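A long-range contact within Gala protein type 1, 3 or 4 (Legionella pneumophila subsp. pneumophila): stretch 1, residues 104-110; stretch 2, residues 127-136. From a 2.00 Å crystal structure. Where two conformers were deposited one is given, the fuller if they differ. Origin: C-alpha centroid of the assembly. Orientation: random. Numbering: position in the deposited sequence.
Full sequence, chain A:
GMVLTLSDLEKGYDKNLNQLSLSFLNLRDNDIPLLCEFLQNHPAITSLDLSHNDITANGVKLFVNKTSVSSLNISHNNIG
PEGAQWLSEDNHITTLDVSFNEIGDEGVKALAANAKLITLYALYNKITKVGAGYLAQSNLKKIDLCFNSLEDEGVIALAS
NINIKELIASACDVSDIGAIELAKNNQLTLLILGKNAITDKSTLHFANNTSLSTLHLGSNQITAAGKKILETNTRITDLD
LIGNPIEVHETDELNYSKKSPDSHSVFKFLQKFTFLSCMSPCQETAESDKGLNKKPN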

# COMPACT_ATOMS: atom_id res chain seq x y z
N GLY A 104 3.83 11.01 12.96
CA GLY A 104 2.93 11.10 14.11
C GLY A 104 2.04 12.33 14.17
O GLY A 104 2.00 13.13 13.24
N ASP A 105 1.32 12.49 15.28
CA ASP A 105 0.46 13.65 15.47
C ASP A 105 1.27 14.94 15.56
O ASP A 105 0.84 15.99 15.08
N GLU A 106 2.45 14.87 16.17
CA GLU A 106 3.30 16.04 16.33
C GLU A 106 3.87 16.49 14.99
O GLU A 106 4.02 17.68 14.74
N GLY A 107 4.19 15.53 14.14
CA GLY A 107 4.73 15.84 12.83
C GLY A 107 3.68 16.54 11.99
O GLY A 107 3.93 17.55 11.35
N VAL A 108 2.47 16.00 12.03
CA VAL A 108 1.37 16.51 11.23
C VAL A 108 0.88 17.86 11.76
O VAL A 108 0.33 18.68 11.02
N LYS A 109 1.10 18.09 13.06
CA LYS A 109 0.74 19.36 13.68
C LYS A 109 1.45 20.51 12.97
O LYS A 109 0.83 21.53 12.63
N ALA A 110 2.74 20.34 12.74
CA ALA A 110 3.53 21.34 12.04
C ALA A 110 3.09 21.51 10.59
O ALA A 110 2.91 22.62 10.11
N ILE A 127 -0.75 8.61 12.57
CA ILE A 127 -1.60 9.77 12.78
C ILE A 127 -2.92 9.31 13.41
O ILE A 127 -3.53 8.35 12.96
N THR A 128 -3.33 9.98 14.47
CA THR A 128 -4.56 9.62 15.17
C THR A 128 -5.62 10.68 14.98
O THR A 128 -5.43 11.61 14.19
N LYS A 129 -6.73 10.56 15.71
CA LYS A 129 -7.77 11.58 15.70
C LYS A 129 -7.23 12.95 16.12
O LYS A 129 -7.78 13.99 15.75
N VAL A 130 -6.16 12.95 16.91
CA VAL A 130 -5.56 14.21 17.36
C VAL A 130 -4.91 14.93 16.17
O VAL A 130 -5.10 16.13 15.99
N GLY A 131 -4.17 14.19 15.36
CA GLY A 131 -3.57 14.74 14.16
C GLY A 131 -4.61 15.21 13.16
O GLY A 131 -4.44 16.24 12.51
N ALA A 132 -5.69 14.44 13.02
CA ALA A 132 -6.78 14.83 12.12
C ALA A 132 -7.35 16.17 12.57
O ALA A 132 -7.73 17.00 11.74
N GLY A 133 -7.40 16.38 13.88
CA GLY A 133 -7.85 17.64 14.43
C GLY A 133 -7.00 18.81 13.96
O GLY A 133 -7.51 19.89 13.64
N TYR A 134 -5.69 18.59 13.91
CA TYR A 134 -4.77 19.60 13.41
C TYR A 134 -5.01 19.90 11.94
O TYR A 134 -5.01 21.06 11.51
N LEU A 135 -5.22 18.84 11.16
CA LEU A 135 -5.37 18.95 9.72
C LEU A 135 -6.71 19.59 9.37
O LEU A 135 -6.87 20.17 8.29
N ALA A 136 -7.66 19.50 10.29
CA ALA A 136 -8.97 20.11 10.10
C ALA A 136 -8.88 21.63 10.04
O ALA A 136 -9.79 22.29 9.57

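Two helices run side by side here, their axes 8.4 Å apart at closest approach and only 2° from parallel, and one carboxylate settles most of the polar accounts between them. The CA-to-CB bond of Asp105 points sideways to the second stretch, but with chi1 at -72° (m) the end of the side chain comes nearer and meets the start of the other helix. Its OD1 takes a nearly straight hydrogen bond from Thr128 N (2.8 Å, 177°) and a weak one from Gly131 N (3.0 Å to OD1, 122°). Its OD2 accepts from Thr128 OG1 at 2.4 Å, a very short bond. Thr128 (chi1 p) works twice: while OG1 donates to Asp105, it accepts from Val130 N at 3.1 Å as the N-cap of the helix. Amides at the start of a helix lack the usual backbone acceptors; here Thr128 OG1 takes the Val130 amide and Asp105 OD1 takes those of Thr128 and, weakly, Gly131.

Such a close fit needs room. The CA atoms of Asp105 and Gly131 lie 4.4 Å apart, and a CB on Gly131 would point toward the first stretch, 2.5 Å from Asp105 OD1, a clash, and 3.4 Å from Val108 CG1. Glycine lets the carboxylate reach the backbone amide directly.

Next to this polar knot the contact turns apolar. Val108 points toward the second helix with an off-rotamer chi1 of 127° in the conformer given here. Its CG2 meets Ile127 CD1 at 3.5 Å, with Ile127 in m, t; its CG1 lies 3.8 Å from Leu135 CG and 4.3 Å from Tyr134 CB. Leu135, also m, t, starts sideways, but its end comes nearer. Gly131 O, 3.4 Å from Val108 CG1, already accepts from Leu135 N within its own helix.

Tyr134 (chi1 m) also points toward the first helix. The extended Lys109 chain, t, t, t and then p, passes over one face of the Tyr134 ring, Lys109 CG 3.8 Å from the centroid and 12° off the normal, a CH-pi contact. At the ring edge sits Asp105 O, 3.4 Å from Tyr134 CE2, an oxygen that already accepts from Lys109 N. Lys109 NZ ends 3.4 Å from Tyr134 OH. A water lies 2.7 Å from Tyr134 OH, hydrogen-bonded to it, and donates to Glu106 OE2 at 2.6 Å. Glu106 points away at CB, yet through its m, m side chain and this bridge it joins the contact indirectly.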

# COMPACT_ATOMS: atom_id res chain seq x y z
CB ASP A 105 -0.42 13.49 16.71
CG ASP A 105 -1.51 12.46 16.51
OD1 ASP A 105 -1.89 12.23 15.35
OD2 ASP A 105 -1.98 11.88 17.51
CB GLU A 106 4.43 15.76 17.32
CG GLU A 106 3.97 15.51 18.75
CD GLU A 106 3.28 16.71 19.38
OE1 GLU A 106 3.66 17.86 19.07
OE2 GLU A 106 2.34 16.50 20.18
CB VAL A 108 0.21 15.48 11.16
CG1 VAL A 108 -1.13 16.09 11.58
CG2 VAL A 108 0.14 14.88 9.77
CB LYS A 109 1.12 19.35 15.17
CG LYS A 109 0.64 20.56 15.95
CD LYS A 109 1.25 20.57 17.34
CE LYS A 109 0.64 21.66 18.21
NZ LYS A 109 -0.77 21.35 18.56
CB ALA A 110 5.01 20.98 12.11
CB ILE A 127 -1.86 10.53 11.47
CG1 ILE A 127 -0.51 10.93 10.84
CG2 ILE A 127 -2.76 11.74 11.71
CD1 ILE A 127 -0.62 11.45 9.42
CB THR A 128 -4.31 9.42 16.68
OG1 THR A 128 -4.10 10.69 17.31
CG2 THR A 128 -3.09 8.52 16.90
CB LYS A 129 -8.94 11.17 16.61
CG LYS A 129 -8.54 10.93 18.07
CD LYS A 129 -9.72 10.41 18.88
CE LYS A 129 -9.36 10.25 20.35
NZ LYS A 129 -8.25 9.29 20.57
CB VAL A 130 -4.51 13.98 18.47
CG1 VAL A 130 -3.82 15.28 18.82
CG2 VAL A 130 -5.17 13.39 19.71
CB ALA A 132 -7.85 13.77 12.10
CB TYR A 134 -3.32 19.15 13.62
CG TYR A 134 -2.94 18.89 15.06
CD1 TYR A 134 -3.50 19.63 16.10
CD2 TYR A 134 -2.02 17.91 15.38
CE1 TYR A 134 -3.14 19.39 17.42
CE2 TYR A 134 -1.66 17.66 16.69
CZ TYR A 134 -2.22 18.40 17.71
OH TYR A 134 -1.85 18.13 19.01
CB LEU A 135 -5.25 17.57 9.06
CG LEU A 135 -3.85 16.95 9.08
CD1 LEU A 135 -3.90 15.49 8.69
CD2 LEU A 135 -2.95 17.72 8.12
CB ALA A 136 -9.92 19.67 11.20
O HOH W 1 -0.03 16.17 19.08